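Long-range contacts in FAD-binding oxidoreductase (Gulosibacter chungangensis, PDB 7PBG), which oxidises 4-ethylphenol with a covalently bound FAD, probably by dehydrogenating its ethyl group to give 4-vinylphenol: residues E250-L255 with Q412-K417; M259-P264 with D340-I345; Q273-V278 with Q430-L435; R279-D284 with I315-V320; Y398-A403 with M438-L443. All coordinates share one frame; numbering follows the deposited sequence.

In the fold
Contact 1 opens first along the chain, in the loop after strand 241-249, and closes on helix 406-422. Contact 2 is nested inside it and joins helix 255-266 to the end of helix 328-342. Contact 3 starts at 273-278 and ends on strand 426-433, so it crosses both contact 1 and contact 2. Contact 4 closes a shorter loop, nested in contacts 1, 2 and 3, and pairs strand 277-280 with strand 318-326. Contact 5 crosses contacts 1 and 3 and follows contacts 2 and 4 in series. Contacts 3, 4 and 5 pair strands of one antiparallel sheet. Leu255 of contact 1 and Met259 of contact 2 pack on Phe431 of that sheet, and Gln412 of contact 1 bonds to His440.

Contact 1 (E250-L255 with Q412-K417); sequences ENEDDL and QYEDTK
The two backbones stay well apart, with the CA atoms of Leu255 and Tyr413 8.8 Å from each other, so side chains bridge the gap between the loop 250-255 and the helix 412-417. Glu252 and Lys417 meet tip to tip. Lys417 NZ donates to Glu252 OE1 over 2.7 Å, on the syn lone pair of that oxygen. The lysine chain is bent at chi3 (56°), which places CE of Lys417 3.9 Å from Glu252 OE1. The same NZ also forms a salt bridge with Glu414 OE1 at 3.1 Å, one turn back on its own helix. A water links NZ to Glu252 OE2. The two glutamate OE1 atoms of Glu252 and Glu414 lie 4.0 Å apart, a repulsion that the shared ammonium probably offsets. A leucine in place of Lys417 would probably leave these two carboxylates facing each other without their common countercharge. Glu252 OE1 also sits at the edge of the Tyr413 ring, in its plane, 3.6 Å from Tyr413 CE2. Leu255 CD2 packs on Tyr413 CB at 4.1 Å. Glu252, Glu414 and Lys417 thus form a salt-bridge network that ties helix 406-422 to the loop leading into helix 255-266.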
# COMPACT_ATOMS: atom_id res chain seq x y z
N GLU A 250 27.61 0.68 25.02
CA GLU A 250 28.04 0.26 26.37
C GLU A 250 27.03 0.70 27.43
O GLU A 250 27.20 0.31 28.60
CB GLU A 250 29.46 0.79 26.62
CG GLU A 250 29.51 2.26 26.91
CD GLU A 250 30.89 2.79 27.30
OE1 GLU A 250 31.84 2.03 27.20
OE2 GLU A 250 30.97 3.98 27.64
N ASN A 251 26.13 1.65 27.12
CA ASN A 251 25.30 2.27 28.18
C ASN A 251 23.82 2.05 27.87
O ASN A 251 23.41 2.30 26.73
CB ASN A 251 25.65 3.75 28.30
CG ASN A 251 25.29 4.33 29.65
OD1 ASN A 251 24.18 4.16 30.18
ND2 ASN A 251 26.26 5.01 30.24
N GLU A 252 23.02 1.73 28.88
CA GLU A 252 21.56 1.71 28.70
C GLU A 252 21.09 3.08 28.22
O GLU A 252 20.03 3.16 27.58
CB GLU A 252 20.81 1.41 30.00
CG GLU A 252 20.74 -0.05 30.28
CD GLU A 252 19.73 -0.41 31.34
OE1 GLU A 252 18.80 0.38 31.57
OE2 GLU A 252 19.88 -1.52 31.91
N ASP A 253 21.78 4.13 28.66
CA ASP A 253 21.33 5.51 28.36
C ASP A 253 21.78 5.92 26.96
O ASP A 253 21.50 7.05 26.58
CB ASP A 253 21.88 6.50 29.38
CG ASP A 253 21.28 6.34 30.76
OD1 ASP A 253 20.10 5.90 30.86
OD2 ASP A 253 22.01 6.68 31.71
N ASP A 254 22.35 5.03 26.15
CA ASP A 254 22.74 5.38 24.77
C ASP A 254 21.53 5.32 23.82
O ASP A 254 21.65 5.78 22.68
CB ASP A 254 23.74 4.39 24.20
N LEU A 255 20.37 4.84 24.27
CA LEU A 255 19.24 4.65 23.34
C LEU A 255 18.86 5.95 22.64
O LEU A 255 18.64 5.92 21.43
CB LEU A 255 18.06 4.01 24.06
CG LEU A 255 16.82 3.77 23.22
CD1 LEU A 255 17.07 2.73 22.13
CD2 LEU A 255 15.67 3.31 24.11
N GLN A 412 9.87 5.57 27.07
CA GLN A 412 9.14 4.31 26.90
C GLN A 412 9.93 3.16 27.52
O GLN A 412 9.34 2.37 28.26
CB GLN A 412 8.91 4.00 25.42
CG GLN A 412 7.78 4.81 24.85
CD GLN A 412 7.17 4.04 23.71
OE1 GLN A 412 6.41 3.08 23.92
NE2 GLN A 412 7.51 4.45 22.51
N TYR A 413 11.23 3.07 27.23
CA TYR A 413 12.08 2.01 27.82
C TYR A 413 12.02 2.06 29.35
O TYR A 413 11.75 1.02 29.98
CB TYR A 413 13.54 2.13 27.41
CG TYR A 413 14.41 0.98 27.86
CD1 TYR A 413 14.15 -0.29 27.42
CD2 TYR A 413 15.48 1.14 28.73
CE1 TYR A 413 14.94 -1.39 27.76
CE2 TYR A 413 16.27 0.04 29.10
CZ TYR A 413 16.02 -1.23 28.59
OH TYR A 413 16.79 -2.36 28.85
N GLU A 414 12.33 3.22 29.94
CA GLU A 414 12.39 3.38 31.43
C GLU A 414 11.02 3.05 32.02
O GLU A 414 10.97 2.32 32.99
CB GLU A 414 12.88 4.77 31.83
CG GLU A 414 14.37 4.94 31.59
CD GLU A 414 15.27 3.94 32.32
OE1 GLU A 414 16.37 3.59 31.79
OE2 GLU A 414 14.87 3.51 33.44
N ASP A 415 9.95 3.57 31.45
CA ASP A 415 8.58 3.31 31.96
C ASP A 415 8.28 1.81 31.88
O ASP A 415 7.62 1.28 32.79
CB ASP A 415 7.52 4.09 31.18
CG ASP A 415 7.50 5.59 31.47
OD1 ASP A 415 8.15 6.02 32.42
OD2 ASP A 415 6.81 6.31 30.74
N THR A 416 8.63 1.16 30.77
CA THR A 416 8.27 -0.26 30.56
C THR A 416 9.13 -1.12 31.50
O THR A 416 8.62 -2.10 32.00
CB THR A 416 8.34 -0.65 29.08
OG1 THR A 416 7.49 0.20 28.32
CG2 THR A 416 7.93 -2.08 28.78
N LYS A 417 10.41 -0.78 31.68
CA LYS A 417 11.29 -1.47 32.66
C LYS A 417 10.64 -1.39 34.05
O LYS A 417 10.59 -2.39 34.73
CB LYS A 417 12.66 -0.81 32.65
CG LYS A 417 13.76 -1.58 33.34
CD LYS A 417 15.12 -1.09 32.91
CE LYS A 417 15.27 0.39 33.18
NZ LYS A 417 16.69 0.79 33.17
O HOH W 1 18.31 -1.86 33.99

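Contact 2 (M259-P264 with D340-I345); sequences METTLP and DAYLQI
The backbones come nearest at Thr261 and Tyr342, whose CA atoms are 6.8 Å apart. Residues 259-264 are helical, with a kink at Pro264. In the partner, residues 340-342 are helical and a type I beta turn runs from Tyr342 to Ile345. Thr261 lays its methyl over one face of the Tyr342 ring. CG2 of Thr261 is 4.0 Å from the ring centroid and 17° off the ring normal, a CH-pi contact displaced toward the rim. The methyl is anti to the backbone N, and it also touches Ala341 CB, 3.7 Å from Thr261 CG2. The hydroxyl of Thr261 turns to its own helix and bonds to Ala257 O. Thr262 meets the same ring at its edge: Tyr342 OH donates to Thr262 OG1 over 2.7 Å, and OG1 lies near the ring plane. Thr262 OG1 in turn bonds to Ile258 O. Nearby, Glu260 makes a salt bridge with Lys120 of the second subunit. The chemistry is a relay from phenol to threonine hydroxyl to helix carbonyl. It satisfies a buried phenol and is likely to hold the ring in place, while a methyl packs on its face.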
# COMPACT_ATOMS: atom_id res chain seq x y z
N MET A 259 18.79 6.21 18.45
CA MET A 259 17.60 6.37 17.62
C MET A 259 17.78 7.65 16.78
O MET A 259 17.43 7.62 15.60
CB MET A 259 16.33 6.44 18.48
CG MET A 259 16.07 5.24 19.33
SD MET A 259 16.24 3.63 18.54
CE MET A 259 14.95 3.79 17.31
N GLU A 260 18.33 8.73 17.35
CA GLU A 260 18.45 10.01 16.64
C GLU A 260 19.54 9.88 15.57
O GLU A 260 19.44 10.59 14.58
CB GLU A 260 18.70 11.15 17.60
CG GLU A 260 17.49 11.45 18.45
CD GLU A 260 16.31 12.12 17.76
OE1 GLU A 260 16.48 12.62 16.63
OE2 GLU A 260 15.24 12.19 18.37
N THR A 261 20.51 8.97 15.73
CA THR A 261 21.53 8.73 14.68
C THR A 261 20.92 7.92 13.53
O THR A 261 21.22 8.19 12.33
CB THR A 261 22.78 8.03 15.22
OG1 THR A 261 23.30 8.87 16.26
CG2 THR A 261 23.85 7.79 14.18
N THR A 262 20.05 6.99 13.87
CA THR A 262 19.43 6.03 12.92
C THR A 262 18.53 6.78 11.92
O THR A 262 18.62 6.54 10.74
CB THR A 262 18.64 4.95 13.67
OG1 THR A 262 19.50 4.25 14.57
CG2 THR A 262 17.98 4.03 12.67
N LEU A 263 17.67 7.68 12.40
CA LEU A 263 16.59 8.26 11.59
C LEU A 263 17.18 8.84 10.30
O LEU A 263 16.71 8.51 9.23
CB LEU A 263 15.85 9.33 12.41
CG LEU A 263 14.81 10.11 11.63
CD1 LEU A 263 13.70 9.21 11.13
CD2 LEU A 263 14.26 11.22 12.49
N PRO A 264 18.13 9.80 10.34
CA PRO A 264 18.58 10.45 9.11
C PRO A 264 19.32 9.49 8.17
O PRO A 264 19.37 9.81 6.98
CB PRO A 264 19.49 11.59 9.59
CG PRO A 264 19.93 11.14 10.96
CD PRO A 264 18.70 10.47 11.52
N ASP A 340 30.90 5.39 10.71
CA ASP A 340 31.36 6.74 11.11
C ASP A 340 30.31 7.43 11.97
O ASP A 340 30.70 8.13 12.95
CB ASP A 340 31.68 7.62 9.91
CG ASP A 340 32.97 7.27 9.21
OD1 ASP A 340 33.22 7.89 8.17
OD2 ASP A 340 33.70 6.36 9.68
N ALA A 341 29.05 7.22 11.66
CA ALA A 341 27.93 7.85 12.39
C ALA A 341 27.84 7.31 13.83
O ALA A 341 27.84 8.11 14.78
CB ALA A 341 26.61 7.69 11.67
N TYR A 342 27.75 6.00 13.99
CA TYR A 342 27.43 5.36 15.27
C TYR A 342 28.65 5.37 16.19
O TYR A 342 28.48 5.37 17.41
CB TYR A 342 26.88 3.97 15.01
CG TYR A 342 25.46 3.92 14.49
CD1 TYR A 342 24.41 4.15 15.36
CD2 TYR A 342 25.19 3.61 13.17
CE1 TYR A 342 23.09 4.05 14.93
CE2 TYR A 342 23.89 3.48 12.72
CZ TYR A 342 22.85 3.68 13.61
OH TYR A 342 21.63 3.51 13.05
N LEU A 343 29.85 5.37 15.62
CA LEU A 343 31.08 5.29 16.44
C LEU A 343 31.37 6.64 17.09
O LEU A 343 32.22 6.65 17.98
CB LEU A 343 32.29 4.79 15.66
CG LEU A 343 32.35 3.30 15.30
CD1 LEU A 343 33.70 3.00 14.71
CD2 LEU A 343 32.08 2.38 16.46
N GLN A 344 30.63 7.70 16.73
CA GLN A 344 30.71 8.97 17.50
C GLN A 344 30.03 8.86 18.86
O GLN A 344 30.19 9.79 19.67
CB GLN A 344 30.13 10.14 16.72
CG GLN A 344 30.94 10.48 15.49
CD GLN A 344 30.61 11.89 15.10
OE1 GLN A 344 29.45 12.18 14.86
NE2 GLN A 344 31.61 12.77 15.05
N ILE A 345 29.22 7.82 19.09
CA ILE A 345 28.67 7.54 20.44
C ILE A 345 29.78 6.94 21.28
O ILE A 345 30.27 5.86 20.95
CB ILE A 345 27.41 6.68 20.37
CG1 ILE A 345 26.37 7.40 19.51
CG2 ILE A 345 26.90 6.36 21.77
CD1 ILE A 345 25.09 6.61 19.25

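Contact 3 (Q273-V278 with Q430-L435); sequences QAAPIV and QFIIGL
Val278 and Phe431 form an antiparallel hydrogen-bonded pair. Phe431 N donates to Val278 O over 2.7 Å, with an N-H...O angle of 162°. The return bond, Val278 N to Phe431 O at 3.0 Å, is weak because its angle is only 128°. Val278 O also takes a CA-H...O contact from Gln430 CA at 3.2 Å. Further along, a water stands between the two chains. It donates to Pro276 O at 2.7 Å and to Ile433 O at 2.8 Å, so both carbonyls are satisfied. Gly434 O is met by Arg266 NE.

Gln430 has CG anti to its backbone N (chi1 -176°), and its amide lies against Ile277. Its OE1 is 3.6 Å from Ile277 CD1 but has its polar partner elsewhere, accepting from Arg279 NE. A leucine in place of Gln430 would probably leave Arg279 NE without this acceptor and its guanidinium less firmly placed. Beside it, Ile277 CG2 packs on Ile432 CG1 at 3.9 Å, and Ile432 CG2 reaches Ala275 CB.

The Gln430 side chain is about 6 Å from the bound FAD at nearest and lies near Glu152, an FAD-binding residue. The pair runs within the antiparallel sheet: the backbone of Ile277 bonds to that of Tyr321 on strand 318-326, while the backbones of Gln430 and Ile432 bond to those of Ile441 and His439 on strand 438-447. Helix 255-266 packs on the face that carries Val278 and Phe431.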
# COMPACT_ATOMS: atom_id res chain seq x y z
N GLN A 273 19.59 0.64 4.16
CA GLN A 273 18.74 0.16 3.04
C GLN A 273 17.60 -0.71 3.55
O GLN A 273 16.55 -0.82 2.85
CB GLN A 273 19.61 -0.62 2.08
CG GLN A 273 20.67 0.24 1.42
CD GLN A 273 21.66 -0.70 0.77
OE1 GLN A 273 22.52 -1.23 1.45
NE2 GLN A 273 21.65 -0.76 -0.57
N ALA A 274 17.80 -1.31 4.71
CA ALA A 274 16.73 -1.98 5.47
C ALA A 274 16.69 -1.34 6.85
O ALA A 274 17.71 -0.87 7.33
CB ALA A 274 17.01 -3.47 5.50
N ALA A 275 15.52 -1.35 7.47
CA ALA A 275 15.32 -0.77 8.81
C ALA A 275 16.10 -1.62 9.81
O ALA A 275 15.92 -2.83 9.86
CB ALA A 275 13.85 -0.75 9.12
N PRO A 276 17.13 -1.07 10.48
CA PRO A 276 17.84 -1.86 11.45
C PRO A 276 16.99 -2.08 12.71
O PRO A 276 16.03 -1.37 12.91
CB PRO A 276 19.14 -1.07 11.69
CG PRO A 276 18.74 0.36 11.42
CD PRO A 276 17.68 0.30 10.34
N ILE A 277 17.38 -3.07 13.50
CA ILE A 277 16.77 -3.31 14.83
C ILE A 277 17.71 -2.74 15.90
O ILE A 277 18.92 -2.71 15.73
CB ILE A 277 16.45 -4.80 15.04
CG1 ILE A 277 17.69 -5.67 14.97
CG2 ILE A 277 15.40 -5.25 14.03
CD1 ILE A 277 17.47 -7.13 15.40
N VAL A 278 17.13 -2.39 17.01
CA VAL A 278 17.89 -1.90 18.19
C VAL A 278 17.39 -2.71 19.36
O VAL A 278 16.22 -2.46 19.79
CB VAL A 278 17.73 -0.39 18.43
CG1 VAL A 278 18.69 0.05 19.51
CG2 VAL A 278 17.92 0.42 17.15
N GLN A 430 12.83 -4.22 21.67
CA GLN A 430 13.44 -3.81 20.40
C GLN A 430 12.84 -2.45 20.03
O GLN A 430 11.64 -2.24 20.25
CB GLN A 430 13.23 -4.97 19.44
CG GLN A 430 13.86 -4.80 18.07
CD GLN A 430 14.03 -6.19 17.50
OE1 GLN A 430 14.91 -6.95 17.90
NE2 GLN A 430 13.11 -6.57 16.65
N PHE A 431 13.64 -1.59 19.47
CA PHE A 431 13.13 -0.34 18.86
C PHE A 431 13.54 -0.36 17.41
O PHE A 431 14.63 -0.81 17.09
CB PHE A 431 13.66 0.90 19.55
CG PHE A 431 13.11 1.17 20.92
CD1 PHE A 431 12.01 2.01 21.10
CD2 PHE A 431 13.65 0.51 22.00
CE1 PHE A 431 11.51 2.21 22.38
CE2 PHE A 431 13.13 0.71 23.27
CZ PHE A 431 12.08 1.58 23.45
N ILE A 432 12.63 0.06 16.54
CA ILE A 432 12.90 0.10 15.07
C ILE A 432 12.34 1.43 14.57
O ILE A 432 11.15 1.73 14.88
CB ILE A 432 12.25 -1.09 14.35
CG1 ILE A 432 12.74 -2.45 14.85
CG2 ILE A 432 12.41 -0.95 12.85
CD1 ILE A 432 11.84 -3.59 14.44
N ILE A 433 13.15 2.18 13.82
CA ILE A 433 12.60 3.17 12.85
C ILE A 433 12.40 2.44 11.50
O ILE A 433 13.37 2.02 10.91
CB ILE A 433 13.52 4.39 12.78
CG1 ILE A 433 13.51 5.12 14.13
CG2 ILE A 433 13.08 5.32 11.66
CD1 ILE A 433 14.65 6.07 14.29
N GLY A 434 11.15 2.25 11.07
CA GLY A 434 10.82 1.59 9.80
C GLY A 434 11.29 2.41 8.65
O GLY A 434 12.16 1.98 7.93
N LEU A 435 10.71 3.60 8.49
CA LEU A 435 11.19 4.61 7.53
C LEU A 435 10.95 5.99 8.15
O LEU A 435 11.93 6.72 8.37
CB LEU A 435 10.48 4.43 6.19
CG LEU A 435 11.13 5.20 5.05
CD1 LEU A 435 12.54 4.71 4.82
CD2 LEU A 435 10.32 5.14 3.76
O HOH W 2 15.49 1.29 12.53

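Contact 4 (R279-D284 with I315-V320); sequences RNVTFD and IGHWIV
Arg279 and Ile319 pair where strand 277-280 of the antiparallel sheet gives way to helix 281-288, beside strand 318-326. Arg279 N donates to Ile319 O at 2.8 Å. The return bond, from Ile319 N to Arg279 O at 2.9 Å, runs nearly along the C=O axis. Asn280 and Trp318 form the non-hydrogen-bonded pair that follows. Val281 N then reaches His317 O at 3.0 Å in a weak bond.

Asn280 CB sits over the six-membered ring of Trp318, 4.0 Å from its centroid and 24° off the normal, as a CH-pi contact displaced toward the rim. Asn280 is also the N-cap of the helix. Its chi1 of 69° places CG between the backbone N and the carbonyl carbon, and OD1 accepts from Phe283 N over 3.3 Å, the donor standing above the amide plane. OD1 takes a further bond from Ala429 N, while ND2 bonds to Tyr427 O and Tyr413 OH. Where the partner strand begins, His317 and Trp318 both face Phe249, a classic beta bulge, and Trp318 NE1 bonds to Glu252 O.

The first helical turn packs on isoleucines. Ile315 CD1 lies 3.9 Å from Val281 CG2 and 3.7 Å from Asp284 CB. Asp284 and Ile319 meet tip to tip, with Asp284 OD2 3.5 Å from Ile319 CD1; that oxygen bonds to Tyr321 OH. Phe283 CD2 lies over the centre of the Arg279 guanidinium, whose NH2 makes a long, weak ion pair with the FAD-binding Glu152.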
# COMPACT_ATOMS: atom_id res chain seq x y z
N ARG A 279 18.13 -3.73 19.78
CA ARG A 279 17.60 -4.56 20.89
C ARG A 279 18.40 -4.34 22.16
O ARG A 279 19.61 -4.00 22.13
CB ARG A 279 17.54 -6.04 20.54
CG ARG A 279 18.79 -6.63 19.98
CD ARG A 279 18.49 -8.13 19.83
NE ARG A 279 17.29 -8.57 19.11
CZ ARG A 279 17.05 -9.87 18.82
NH1 ARG A 279 17.88 -10.82 19.22
NH2 ARG A 279 15.95 -10.21 18.16
N ASN A 280 17.75 -4.63 23.27
CA ASN A 280 18.44 -4.59 24.57
C ASN A 280 19.21 -5.89 24.78
O ASN A 280 18.94 -6.91 24.11
CB ASN A 280 17.50 -4.24 25.70
CG ASN A 280 16.47 -5.28 26.08
OD1 ASN A 280 16.16 -6.20 25.32
ND2 ASN A 280 15.88 -5.09 27.24
N VAL A 281 20.11 -5.86 25.76
CA VAL A 281 20.98 -7.05 26.02
C VAL A 281 20.11 -8.24 26.41
O VAL A 281 20.42 -9.41 26.00
CB VAL A 281 22.08 -6.75 27.06
CG1 VAL A 281 21.55 -6.40 28.42
CG2 VAL A 281 23.04 -7.92 27.14
N THR A 282 19.02 -8.03 27.11
CA THR A 282 18.22 -9.19 27.55
C THR A 282 17.70 -9.97 26.34
O THR A 282 17.67 -11.24 26.39
CB THR A 282 17.05 -8.74 28.44
OG1 THR A 282 17.62 -7.92 29.45
CG2 THR A 282 16.35 -9.92 29.08
N PHE A 283 17.29 -9.27 25.27
CA PHE A 283 16.71 -9.94 24.09
C PHE A 283 17.81 -10.80 23.48
O PHE A 283 17.62 -12.00 23.25
CB PHE A 283 16.10 -8.88 23.18
CG PHE A 283 15.10 -9.39 22.18
CD1 PHE A 283 14.17 -8.51 21.66
CD2 PHE A 283 15.07 -10.71 21.79
CE1 PHE A 283 13.24 -8.95 20.74
CE2 PHE A 283 14.12 -11.16 20.87
CZ PHE A 283 13.25 -10.26 20.31
N ASP A 284 18.99 -10.21 23.27
CA ASP A 284 20.08 -11.00 22.66
C ASP A 284 20.44 -12.16 23.58
O ASP A 284 20.64 -13.28 23.08
CB ASP A 284 21.32 -10.15 22.34
CG ASP A 284 21.45 -9.71 20.88
OD1 ASP A 284 20.53 -10.00 20.04
OD2 ASP A 284 22.51 -9.10 20.59
N ILE A 315 28.80 -8.05 24.11
CA ILE A 315 27.89 -7.23 23.27
C ILE A 315 27.72 -5.83 23.90
O ILE A 315 28.73 -5.22 24.29
CB ILE A 315 26.61 -8.04 22.96
CG1 ILE A 315 25.85 -8.49 24.21
CG2 ILE A 315 26.99 -9.29 22.15
CD1 ILE A 315 24.60 -9.26 23.88
N GLY A 316 26.51 -5.30 23.96
CA GLY A 316 26.26 -3.98 24.57
C GLY A 316 24.95 -4.03 25.31
O GLY A 316 24.19 -4.98 25.09
N HIS A 317 24.63 -3.00 26.09
CA HIS A 317 23.28 -2.87 26.65
C HIS A 317 22.25 -2.68 25.53
O HIS A 317 21.07 -3.04 25.75
CB HIS A 317 23.26 -1.70 27.63
CG HIS A 317 23.82 -2.08 28.95
ND1 HIS A 317 23.12 -2.87 29.84
CD2 HIS A 317 25.02 -1.85 29.53
CE1 HIS A 317 23.87 -3.09 30.91
NE2 HIS A 317 25.04 -2.47 30.75
N TRP A 318 22.65 -2.06 24.41
CA TRP A 318 21.89 -1.91 23.15
C TRP A 318 22.78 -2.46 22.05
O TRP A 318 24.01 -2.20 22.08
CB TRP A 318 21.49 -0.45 22.88
CG TRP A 318 20.51 0.03 23.90
CD1 TRP A 318 20.75 0.87 24.94
CD2 TRP A 318 19.12 -0.34 23.99
NE1 TRP A 318 19.61 1.03 25.68
CE2 TRP A 318 18.59 0.32 25.12
CE3 TRP A 318 18.29 -1.14 23.21
CZ2 TRP A 318 17.24 0.19 25.48
CZ3 TRP A 318 16.96 -1.29 23.57
CH2 TRP A 318 16.46 -0.61 24.69
N ILE A 319 22.17 -3.20 21.14
CA ILE A 319 22.85 -3.68 19.93
C ILE A 319 21.99 -3.25 18.74
O ILE A 319 20.76 -3.51 18.72
CB ILE A 319 23.02 -5.21 19.98
CG1 ILE A 319 23.56 -5.72 21.32
CG2 ILE A 319 23.85 -5.66 18.81
CD1 ILE A 319 22.51 -6.09 22.32
N VAL A 320 22.64 -2.64 17.77
CA VAL A 320 22.06 -2.37 16.43
C VAL A 320 22.53 -3.48 15.50
O VAL A 320 23.71 -3.72 15.45
CB VAL A 320 22.45 -0.99 15.89
CG1 VAL A 320 22.00 -0.78 14.46
CG2 VAL A 320 21.91 0.10 16.83

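Contact 5 (Y398-A403 with M438-L443); sequences YAPVSA and MHHICL
Tyr398 and Cys442 begin a run of five backbone hydrogen bonds that Ser402 and Met438 end. The strands 400-402 and 438-443 are antiparallel, their axes 4.8 Å apart at closest and their directions 154° apart. Tyr398 and Cys442 exchange two bonds, as do Ser402 and Met438. Between them His440 N donates to Pro400 O over 3.0 Å, almost straight at 177°. CA-H...O contacts add to these, among them Ala399 CA to His440 O at 3.1 Å. A water joins Ser402 OG to Pro400 O and, weakly, to Met438 O.

Among the rings, Tyr398 turns an edge toward the face of His440 in an offset edge-to-face pair, with planes 89° apart and centroids 6.0 Å apart. Pro400 CD lies over the centre of the Tyr398 ring. His440 NE2 bonds to Tyr427 OH and ND1 to Gln412 OE1. Val401 CG2 lies over one face of the His439 ring, toward its rim. His439 NE2 bonds to Glu437, and its ring also meets Tyr208 of the second subunit edge-to-face.

Of the other contacts, Ala399 CB touches Ile441 CD1 at 3.6 Å. The Met438 chain bends at chi3, which brings CE to 3.4 Å from Ser402 OG.

Leu443 touches the FAD, and strand 393-402, the partner in this contact, carries His395, the covalent anchor of the FAD. Such an antiparallel sheet beside the flavin is characteristic of the cap domain in vanillyl-alcohol-oxidase-type flavoproteins.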
# COMPACT_ATOMS: atom_id res chain seq x y z
N TYR A 398 3.34 -6.13 23.50
CA TYR A 398 2.94 -4.69 23.54
C TYR A 398 3.83 -3.98 22.54
O TYR A 398 5.02 -3.79 22.83
CB TYR A 398 3.12 -4.13 24.93
CG TYR A 398 2.96 -2.63 25.03
CD1 TYR A 398 1.73 -2.05 24.83
CD2 TYR A 398 4.04 -1.82 25.32
CE1 TYR A 398 1.58 -0.67 24.86
CE2 TYR A 398 3.88 -0.44 25.42
CZ TYR A 398 2.65 0.13 25.16
OH TYR A 398 2.47 1.48 25.22
N ALA A 399 3.28 -3.56 21.39
CA ALA A 399 4.13 -3.00 20.31
C ALA A 399 3.55 -1.69 19.77
O ALA A 399 2.98 -1.68 18.69
CB ALA A 399 4.30 -4.02 19.25
N PRO A 400 3.67 -0.59 20.52
CA PRO A 400 3.15 0.66 20.01
C PRO A 400 4.03 1.33 18.95
O PRO A 400 5.24 1.23 18.97
CB PRO A 400 3.09 1.56 21.23
CG PRO A 400 4.19 1.05 22.13
CD PRO A 400 4.18 -0.47 21.89
N VAL A 401 3.37 2.19 18.18
CA VAL A 401 4.01 2.95 17.11
C VAL A 401 3.93 4.43 17.51
O VAL A 401 2.94 4.85 18.10
CB VAL A 401 3.39 2.67 15.74
CG1 VAL A 401 1.90 2.96 15.66
CG2 VAL A 401 4.16 3.35 14.62
N SER A 402 4.97 5.18 17.18
CA SER A 402 5.05 6.61 17.56
C SER A 402 5.94 7.38 16.58
O SER A 402 6.47 6.76 15.68
CB SER A 402 5.57 6.70 18.95
OG SER A 402 6.87 6.16 19.00
N ALA A 403 6.13 8.68 16.78
CA ALA A 403 7.12 9.43 15.98
C ALA A 403 8.54 9.15 16.47
O ALA A 403 8.82 9.05 17.68
CB ALA A 403 6.78 10.91 15.99
N MET A 438 8.37 5.06 14.42
CA MET A 438 9.15 4.31 15.43
C MET A 438 8.22 3.28 16.07
O MET A 438 7.14 3.60 16.53
CB MET A 438 9.77 5.23 16.49
CG MET A 438 10.75 4.50 17.46
SD MET A 438 11.55 5.74 18.49
CE MET A 438 10.19 6.17 19.59
N HIS A 439 8.69 2.03 16.09
CA HIS A 439 8.11 0.94 16.89
C HIS A 439 8.91 0.69 18.16
O HIS A 439 10.17 0.68 18.14
CB HIS A 439 8.09 -0.35 16.05
CG HIS A 439 7.42 -0.19 14.74
ND1 HIS A 439 6.08 -0.53 14.56
CD2 HIS A 439 7.87 0.26 13.56
CE1 HIS A 439 5.75 -0.30 13.30
NE2 HIS A 439 6.82 0.18 12.68
N HIS A 440 8.17 0.48 19.23
CA HIS A 440 8.66 -0.09 20.50
C HIS A 440 8.09 -1.49 20.58
O HIS A 440 6.87 -1.63 20.66
CB HIS A 440 8.29 0.80 21.67
CG HIS A 440 8.50 0.16 22.99
ND1 HIS A 440 7.79 0.54 24.09
CD2 HIS A 440 9.36 -0.82 23.39
CE1 HIS A 440 8.17 -0.18 25.14
NE2 HIS A 440 9.16 -1.01 24.72
N ILE A 441 8.93 -2.51 20.48
CA ILE A 441 8.45 -3.90 20.67
C ILE A 441 8.81 -4.36 22.10
O ILE A 441 9.99 -4.43 22.44
CB ILE A 441 9.06 -4.85 19.64
CG1 ILE A 441 8.94 -4.33 18.19
CG2 ILE A 441 8.46 -6.22 19.85
CD1 ILE A 441 7.59 -3.78 17.82
N CYS A 442 7.81 -4.50 22.94
CA CYS A 442 7.93 -5.06 24.31
C CYS A 442 7.53 -6.51 24.21
O CYS A 442 6.34 -6.82 23.96
CB CYS A 442 7.07 -4.27 25.28
SG CYS A 442 6.94 -5.07 26.89
N LEU A 443 8.52 -7.37 24.26
CA LEU A 443 8.34 -8.83 24.27
C LEU A 443 8.56 -9.26 25.71
O LEU A 443 9.71 -9.36 26.18
CB LEU A 443 9.36 -9.43 23.32
CG LEU A 443 9.21 -10.91 23.01
CD1 LEU A 443 10.05 -11.26 21.79
CD2 LEU A 443 9.58 -11.79 24.19
O HOH W 3 6.63 3.67 19.89